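PDB 1UKU: divalent-cation tolerance protein CutA from Pyrococcus horikoshii, which binds copper(II) where two of its homotrimers meet and takes part in resistance to heavy metals. Local coordinates for residues A[29-35]-A[50-56]; A[1-5]-A[57-62]. One frame throughout, in Å; residues are numbered along the deposited sequence.

From the N terminus, residues 1-5 start strand 2-8, the chain passes through helix 11-23, and strand 29-41 turns back as strand 44-57. Contact 1 (29-35 with 50-56) closes the short loop of this beta hairpin. Contact 2 (1-5 with 57-62) closes a much longer one, its segments being 52 residues apart at their nearest ends, and contact 1 lies within it, so the contacts nest rather than cross. Their centres are about 14 Å apart, and both reach one antiparallel sheet, where strand 44-57 runs between 29-41 and 2-8. Contact 1 joins the first two of these strands; contact 2 ties the start of 2-8 to the exit of 44-57, leading into helix 62-72.

Contact 1 of 2, residues A[29-35]-A[50-56]; sequences CANLREH and EVGAILK
In the beta hairpin of strands 29-41 and 44-57, His35 and Glu50 form an antiparallel hydrogen-bonded pair whose side chains also meet. His35 NE2 donates to Glu50 OE1 at 2.8 Å, reaching the carboxylate from its anti side, while the ring and carboxylate planes stand 67° apart. With chi1 at 65°, His35 CG sits between its backbone N and carbonyl carbon, which swings the imidazole over toward residues 50-56. The other ring nitrogen is used too: Arg33 NH1 donates to His35 ND1 at 2.8 Å, and this bond lies nearly in both the ring and guanidinium planes. The imidazole is thus held through both of its ring nitrogens, a grip that should fix its rotation. Glu50 OE2 bonds to Tyr75 OH; the glutamate side chain lies about 5 Å from the bound copper.

Gly52, paired with Arg33, leaves room for these groups, Arg33 NH1 passing 3.5 Å from Gly52 CA. In this ferredoxin-like, GlnB-related sheet, antiparallel pairs of the two kinds alternate from Ala30-Leu55 to His35-Glu50; the bond from Ile54 N to Asn31 O (2.9 Å, 178°) is one straight example. On the face turned to helix 11-23, Ala30 CB touches Leu55 CD2 at 3.6 Å, and Leu32 lays its CB against Val51 CG1 at 3.9 Å and its CD1 near Ala53 CB at 4.1 Å. Asn31 OD1 bonds to Tyr5 OH of the second subunit, and residues 29-32 pair antiparallel with a strand of that subunit, so the sheet continues across the trimer interface.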
loop_
_atom_site.group_PDB
_atom_site.type_symbol
_atom_site.label_atom_id
_atom_site.label_comp_id
_atom_site.label_asym_id
_atom_site.label_seq_id
_atom_site.Cartn_x
_atom_site.Cartn_y
_atom_site.Cartn_z
ATOM N N CYS A 29 -10.909 -3.069 -10.308
ATOM C CA CYS A 29 -11.316 -2.192 -9.227
ATOM C C CYS A 29 -10.205 -1.249 -8.860
ATOM O O CYS A 29 -9.045 -1.429 -9.228
ATOM C CB CYS A 29 -11.739 -3.007 -8.046
ATOM S SG CYS A 29 -10.426 -3.891 -7.415
ATOM N N ALA A 30 -10.606 -0.182 -8.174
ATOM C CA ALA A 30 -9.728 0.858 -7.671
ATOM C C ALA A 30 -10.099 1.191 -6.220
ATOM O O ALA A 30 -11.266 1.145 -5.858
ATOM C CB ALA A 30 -9.813 2.051 -8.521
ATOM N N ASN A 31 -9.091 1.461 -5.395
ATOM C CA ASN A 31 -9.277 1.968 -4.045
ATOM C C ASN A 31 -8.567 3.341 -3.993
ATOM O O ASN A 31 -7.371 3.427 -4.257
ATOM C CB ASN A 31 -8.634 1.048 -3.013
ATOM C CG ASN A 31 -9.285 -0.315 -2.867
ATOM O OD1 ASN A 31 -8.714 -1.141 -2.149
ATOM N ND2 ASN A 31 -10.463 -0.556 -3.452
ATOM N N LEU A 32 -9.310 4.389 -3.675
ATOM C CA LEU A 32 -8.805 5.767 -3.685
ATOM C C LEU A 32 -8.807 6.317 -2.287
ATOM O O LEU A 32 -9.792 6.205 -1.582
ATOM C CB LEU A 32 -9.668 6.670 -4.553
ATOM C CG LEU A 32 -9.474 6.546 -6.080
ATOM C CD1 LEU A 32 -9.497 5.131 -6.636
ATOM C CD2 LEU A 32 -10.481 7.444 -6.792
ATOM N N ARG A 33 -7.728 6.967 -1.892
ATOM C CA ARG A 33 -7.663 7.633 -0.586
ATOM C C ARG A 33 -6.653 8.777 -0.633
ATOM O O ARG A 33 -5.659 8.716 -1.331
ATOM C CB ARG A 33 -7.359 6.672 0.572
ATOM C CG ARG A 33 -5.899 6.354 0.807
ATOM C CD ARG A 33 -5.308 5.527 -0.225
ATOM N NE ARG A 33 -3.855 5.289 -0.038
ATOM C CZ ARG A 33 -2.872 6.123 -0.359
ATOM N NH1 ARG A 33 -3.116 7.320 -0.825
ATOM N NH2 ARG A 33 -1.607 5.738 -0.226
ATOM N N GLU A 34 -6.953 9.832 0.101
ATOM C CA GLU A 34 -6.068 10.986 0.207
ATOM C C GLU A 34 -4.719 10.667 0.854
ATOM O O GLU A 34 -4.608 9.808 1.729
ATOM C CB GLU A 34 -6.795 12.100 0.986
ATOM C CG GLU A 34 -7.954 12.710 0.213
ATOM C CD GLU A 34 -8.823 13.633 1.065
ATOM O OE1 GLU A 34 -9.972 13.936 0.638
ATOM O OE2 GLU A 34 -8.377 14.067 2.157
ATOM N N HIS A 35 -3.711 11.431 0.436
ATOM C CA HIS A 35 -2.451 11.472 1.173
ATOM C C HIS A 35 -1.798 12.816 0.943
ATOM O O HIS A 35 -2.242 13.597 0.097
ATOM C CB HIS A 35 -1.508 10.323 0.789
ATOM C CG HIS A 35 -1.032 10.376 -0.628
ATOM N ND1 HIS A 35 -1.315 9.394 -1.552
ATOM C CD2 HIS A 35 -0.256 11.285 -1.267
ATOM C CE1 HIS A 35 -0.788 9.740 -2.719
ATOM N NE2 HIS A 35 -0.114 10.866 -2.567
ATOM N N GLU A 50 -2.885 15.058 -2.424
ATOM C CA GLU A 50 -3.186 14.201 -3.557
ATOM C C GLU A 50 -4.216 13.141 -3.198
ATOM O O GLU A 50 -4.531 12.932 -2.047
ATOM C CB GLU A 50 -1.920 13.487 -4.029
ATOM C CG GLU A 50 -0.800 14.369 -4.571
ATOM C CD GLU A 50 0.278 13.531 -5.236
ATOM O OE1 GLU A 50 0.763 12.544 -4.670
ATOM O OE2 GLU A 50 0.664 13.850 -6.381
ATOM N N VAL A 51 -4.668 12.428 -4.230
ATOM C CA VAL A 51 -5.457 11.207 -4.047
ATOM C C VAL A 51 -4.655 10.049 -4.616
ATOM O O VAL A 51 -4.341 10.055 -5.823
ATOM C CB VAL A 51 -6.845 11.338 -4.707
ATOM C CG1 VAL A 51 -7.632 10.018 -4.594
ATOM C CG2 VAL A 51 -7.601 12.467 -4.007
ATOM N N GLY A 52 -4.292 9.097 -3.782
ATOM C CA GLY A 52 -3.627 7.901 -4.262
ATOM C C GLY A 52 -4.626 6.866 -4.721
ATOM O O GLY A 52 -5.716 6.801 -4.160
ATOM N N ALA A 53 -4.251 6.062 -5.703
ATOM C CA ALA A 53 -5.130 5.058 -6.314
ATOM C C ALA A 53 -4.408 3.731 -6.411
ATOM O O ALA A 53 -3.326 3.633 -7.000
ATOM C CB ALA A 53 -5.565 5.502 -7.681
ATOM N N ILE A 54 -5.028 2.740 -5.802
ATOM C CA ILE A 54 -4.592 1.362 -5.847
ATOM C C ILE A 54 -5.517 0.650 -6.839
ATOM O O ILE A 54 -6.711 0.480 -6.592
ATOM C CB ILE A 54 -4.683 0.713 -4.448
ATOM C CG1 ILE A 54 -3.775 1.426 -3.440
ATOM C CG2 ILE A 54 -4.283 -0.766 -4.532
ATOM C CD1 ILE A 54 -4.211 1.261 -1.977
ATOM N N LEU A 55 -4.952 0.213 -7.950
ATOM C CA LEU A 55 -5.675 -0.465 -9.019
ATOM C C LEU A 55 -5.349 -1.941 -9.055
ATOM O O LEU A 55 -4.222 -2.316 -8.801
ATOM C CB LEU A 55 -5.327 0.154 -10.380
ATOM C CG LEU A 55 -5.220 1.691 -10.444
ATOM C CD1 LEU A 55 -4.819 2.131 -11.808
ATOM C CD2 LEU A 55 -6.544 2.340 -10.030
ATOM N N LYS A 56 -6.338 -2.763 -9.382
ATOM C CA LYS A 56 -6.156 -4.223 -9.388
ATOM C C LYS A 56 -6.493 -4.731 -10.774
ATOM O O LYS A 56 -7.549 -4.438 -11.309
ATOM C CB LYS A 56 -7.028 -4.881 -8.310
ATOM C CG LYS A 56 -6.805 -4.265 -6.898
ATOM C CD LYS A 56 -7.849 -4.658 -5.836
ATOM C CE LYS A 56 -8.428 -3.443 -5.024
ATOM N NZ LYS A 56 -9.635 -2.670 -5.644
#

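Contact 2 of 2, residues A[1-5]-A[57-62]; sequences MIIVY and TREDLW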
loop_
_atom_site.group_PDB
_atom_site.type_symbol
_atom_site.label_atom_id
_atom_site.label_comp_id
_atom_site.label_asym_id
_atom_site.label_seq_id
_atom_site.Cartn_x
_atom_site.Cartn_y
_atom_site.Cartn_z
ATOM N N MET A 1 -2.181 -11.890 -10.603
ATOM C CA MET A 1 -2.720 -10.514 -10.697
ATOM C C MET A 1 -1.653 -9.538 -10.239
ATOM O O MET A 1 -0.629 -9.919 -9.674
ATOM C CB MET A 1 -3.981 -10.377 -9.845
ATOM C CG MET A 1 -3.784 -10.435 -8.356
ATOM S SD MET A 1 -5.268 -9.963 -7.411
ATOM C CE MET A 1 -5.207 -8.167 -7.550
ATOM N N ILE A 2 -1.937 -8.256 -10.481
ATOM C CA ILE A 2 -1.065 -7.160 -10.084
ATOM C C ILE A 2 -1.827 -6.012 -9.437
ATOM O O ILE A 2 -3.031 -5.833 -9.644
ATOM C CB ILE A 2 -0.238 -6.633 -11.276
ATOM C CG1 ILE A 2 -1.134 -5.982 -12.313
ATOM C CG2 ILE A 2 0.592 -7.731 -11.924
ATOM C CD1 ILE A 2 -0.417 -5.302 -13.466
ATOM N N ILE A 3 -1.085 -5.250 -8.651
ATOM C CA ILE A 3 -1.500 -3.942 -8.187
ATOM C C ILE A 3 -0.752 -2.910 -8.989
ATOM O O ILE A 3 0.423 -3.069 -9.293
ATOM C CB ILE A 3 -1.141 -3.776 -6.682
ATOM C CG1 ILE A 3 -1.903 -4.804 -5.840
ATOM C CG2 ILE A 3 -1.340 -2.346 -6.215
ATOM C CD1 ILE A 3 -3.282 -4.820 -6.005
ATOM N N VAL A 4 -1.436 -1.834 -9.307
ATOM C CA VAL A 4 -0.808 -0.650 -9.868
ATOM C C VAL A 4 -1.152 0.537 -8.977
ATOM O O VAL A 4 -2.317 0.782 -8.699
ATOM C CB VAL A 4 -1.259 -0.407 -11.293
ATOM C CG1 VAL A 4 -0.658 0.899 -11.875
ATOM C CG2 VAL A 4 -0.858 -1.597 -12.139
ATOM N N TYR A 5 -0.138 1.267 -8.557
ATOM C CA TYR A 5 -0.303 2.464 -7.728
ATOM C C TYR A 5 0.037 3.697 -8.573
ATOM O O TYR A 5 1.052 3.755 -9.254
ATOM C CB TYR A 5 0.612 2.408 -6.513
ATOM C CG TYR A 5 0.489 3.537 -5.507
ATOM C CD1 TYR A 5 -0.664 3.707 -4.779
ATOM C CD2 TYR A 5 1.547 4.439 -5.277
ATOM C CE1 TYR A 5 -0.791 4.736 -3.833
ATOM C CE2 TYR A 5 1.423 5.479 -4.324
ATOM C CZ TYR A 5 0.251 5.601 -3.607
ATOM O OH TYR A 5 0.121 6.595 -2.651
ATOM N N THR A 57 -5.576 -5.497 -11.384
ATOM C CA THR A 57 -5.847 -6.022 -12.736
ATOM C C THR A 57 -5.014 -7.285 -12.993
ATOM O O THR A 57 -4.352 -7.787 -12.098
ATOM C CB THR A 57 -5.640 -4.939 -13.812
ATOM O OG1 THR A 57 -6.229 -5.380 -15.054
ATOM C CG2 THR A 57 -4.165 -4.688 -14.088
ATOM N N ARG A 58 -5.100 -7.793 -14.220
ATOM C CA ARG A 58 -4.309 -8.937 -14.634
ATOM C C ARG A 58 -2.929 -8.542 -15.073
ATOM O O ARG A 58 -2.725 -7.494 -15.642
ATOM C CB ARG A 58 -4.967 -9.677 -15.802
ATOM C CG ARG A 58 -6.396 -10.114 -15.593
ATOM C CD ARG A 58 -6.824 -11.158 -16.605
ATOM N NE ARG A 58 -6.520 -10.783 -17.976
ATOM C CZ ARG A 58 -7.405 -10.358 -18.861
ATOM N NH1 ARG A 58 -8.687 -10.148 -18.509
ATOM N NH2 ARG A 58 -7.013 -10.065 -20.097
ATOM N N GLU A 59 -1.977 -9.446 -14.882
ATOM C CA GLU A 59 -0.617 -9.226 -15.365
ATOM C C GLU A 59 -0.537 -8.890 -16.847
ATOM O O GLU A 59 0.211 -8.006 -17.266
ATOM C CB GLU A 59 0.220 -10.487 -15.218
ATOM C CG GLU A 59 0.689 -10.779 -13.844
ATOM C CD GLU A 59 -0.304 -11.547 -13.037
ATOM O OE1 GLU A 59 -1.490 -11.608 -13.488
ATOM O OE2 GLU A 59 0.131 -12.127 -12.006
ATOM N N ASP A 60 -1.288 -9.635 -17.668
ATOM C CA ASP A 60 -1.188 -9.485 -19.110
ATOM C C ASP A 60 -1.708 -8.139 -19.608
ATOM O O ASP A 60 -1.433 -7.759 -20.719
ATOM C CB ASP A 60 -1.902 -10.632 -19.854
ATOM C CG ASP A 60 -3.390 -10.628 -19.618
ATOM O OD1 ASP A 60 -3.805 -11.179 -18.594
ATOM O OD2 ASP A 60 -4.153 -10.051 -20.412
ATOM N N LEU A 61 -2.442 -7.402 -18.763
ATOM C CA LEU A 61 -2.948 -6.093 -19.128
ATOM C C LEU A 61 -2.002 -4.927 -18.739
ATOM O O LEU A 61 -2.311 -3.778 -19.023
ATOM C CB LEU A 61 -4.347 -5.875 -18.527
ATOM C CG LEU A 61 -5.463 -6.780 -19.082
ATOM C CD1 LEU A 61 -6.727 -6.600 -18.314
ATOM C CD2 LEU A 61 -5.717 -6.427 -20.510
ATOM N N TRP A 62 -0.869 -5.222 -18.123
ATOM C CA TRP A 62 0.029 -4.171 -17.606
ATOM C C TRP A 62 0.422 -3.140 -18.661
ATOM O O TRP A 62 0.291 -1.956 -18.440
ATOM C CB TRP A 62 1.276 -4.781 -16.984
ATOM C CG TRP A 62 2.406 -3.834 -16.784
ATOM C CD1 TRP A 62 3.656 -3.959 -17.293
ATOM C CD2 TRP A 62 2.415 -2.651 -15.983
ATOM N NE1 TRP A 62 4.450 -2.913 -16.878
ATOM C CE2 TRP A 62 3.703 -2.077 -16.094
ATOM C CE3 TRP A 62 1.452 -1.980 -15.230
ATOM C CZ2 TRP A 62 4.067 -0.907 -15.426
ATOM C CZ3 TRP A 62 1.819 -0.792 -14.584
ATOM C CH2 TRP A 62 3.110 -0.275 -14.686
#
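Ile2 of strand 2-8 and Thr57 form the last antiparallel hydrogen-bonded pair within these segments, where strand 44-57 ends and the chain enters the 3-10 segment 59-61 and then helix 62-72. Two backbone bonds define the pair: Ile2 N donates to Thr57 O at 2.9 Å and Thr57 N to Ile2 O at 3.1 Å, both close to straight (171° and 167°).

The charged contact lies at the chain start. Met1 N forms a salt bridge with Glu59 OE2 at 2.7 Å, approaching on the syn side but well out of the carboxylate plane. A bend at chi2 (86°) folds the glutamate back over the N terminus. This pairing at the first residue probably stabilises the positive charge of the terminal amine.

Apolar contacts join strand and turn. Ile2 and Thr57 lie side by side, with Ile2 CG1 3.7 Å from Thr57 CG2, while the Ile2 and Glu59 side chains run past each other in opposite directions, Ile2 CG2 lying 3.6 Å from Glu59 CG. Ile2 CD1 reaches Trp62 CB. Farther along the strand, Val4 crosses Trp62 at about a right angle. The polar ends of this group are held by other parts of the trimer or the same chain: Thr57 OG1 bonds to Leu26 O, and Trp62 NE1 to Asp87 OD2 of the third subunit. Separately, Arg82 makes a cation-pi contact with the indole. Val4 CG2 comes obliquely to the six-membered ring of that indole, 3.7 Å from Trp62 CZ3.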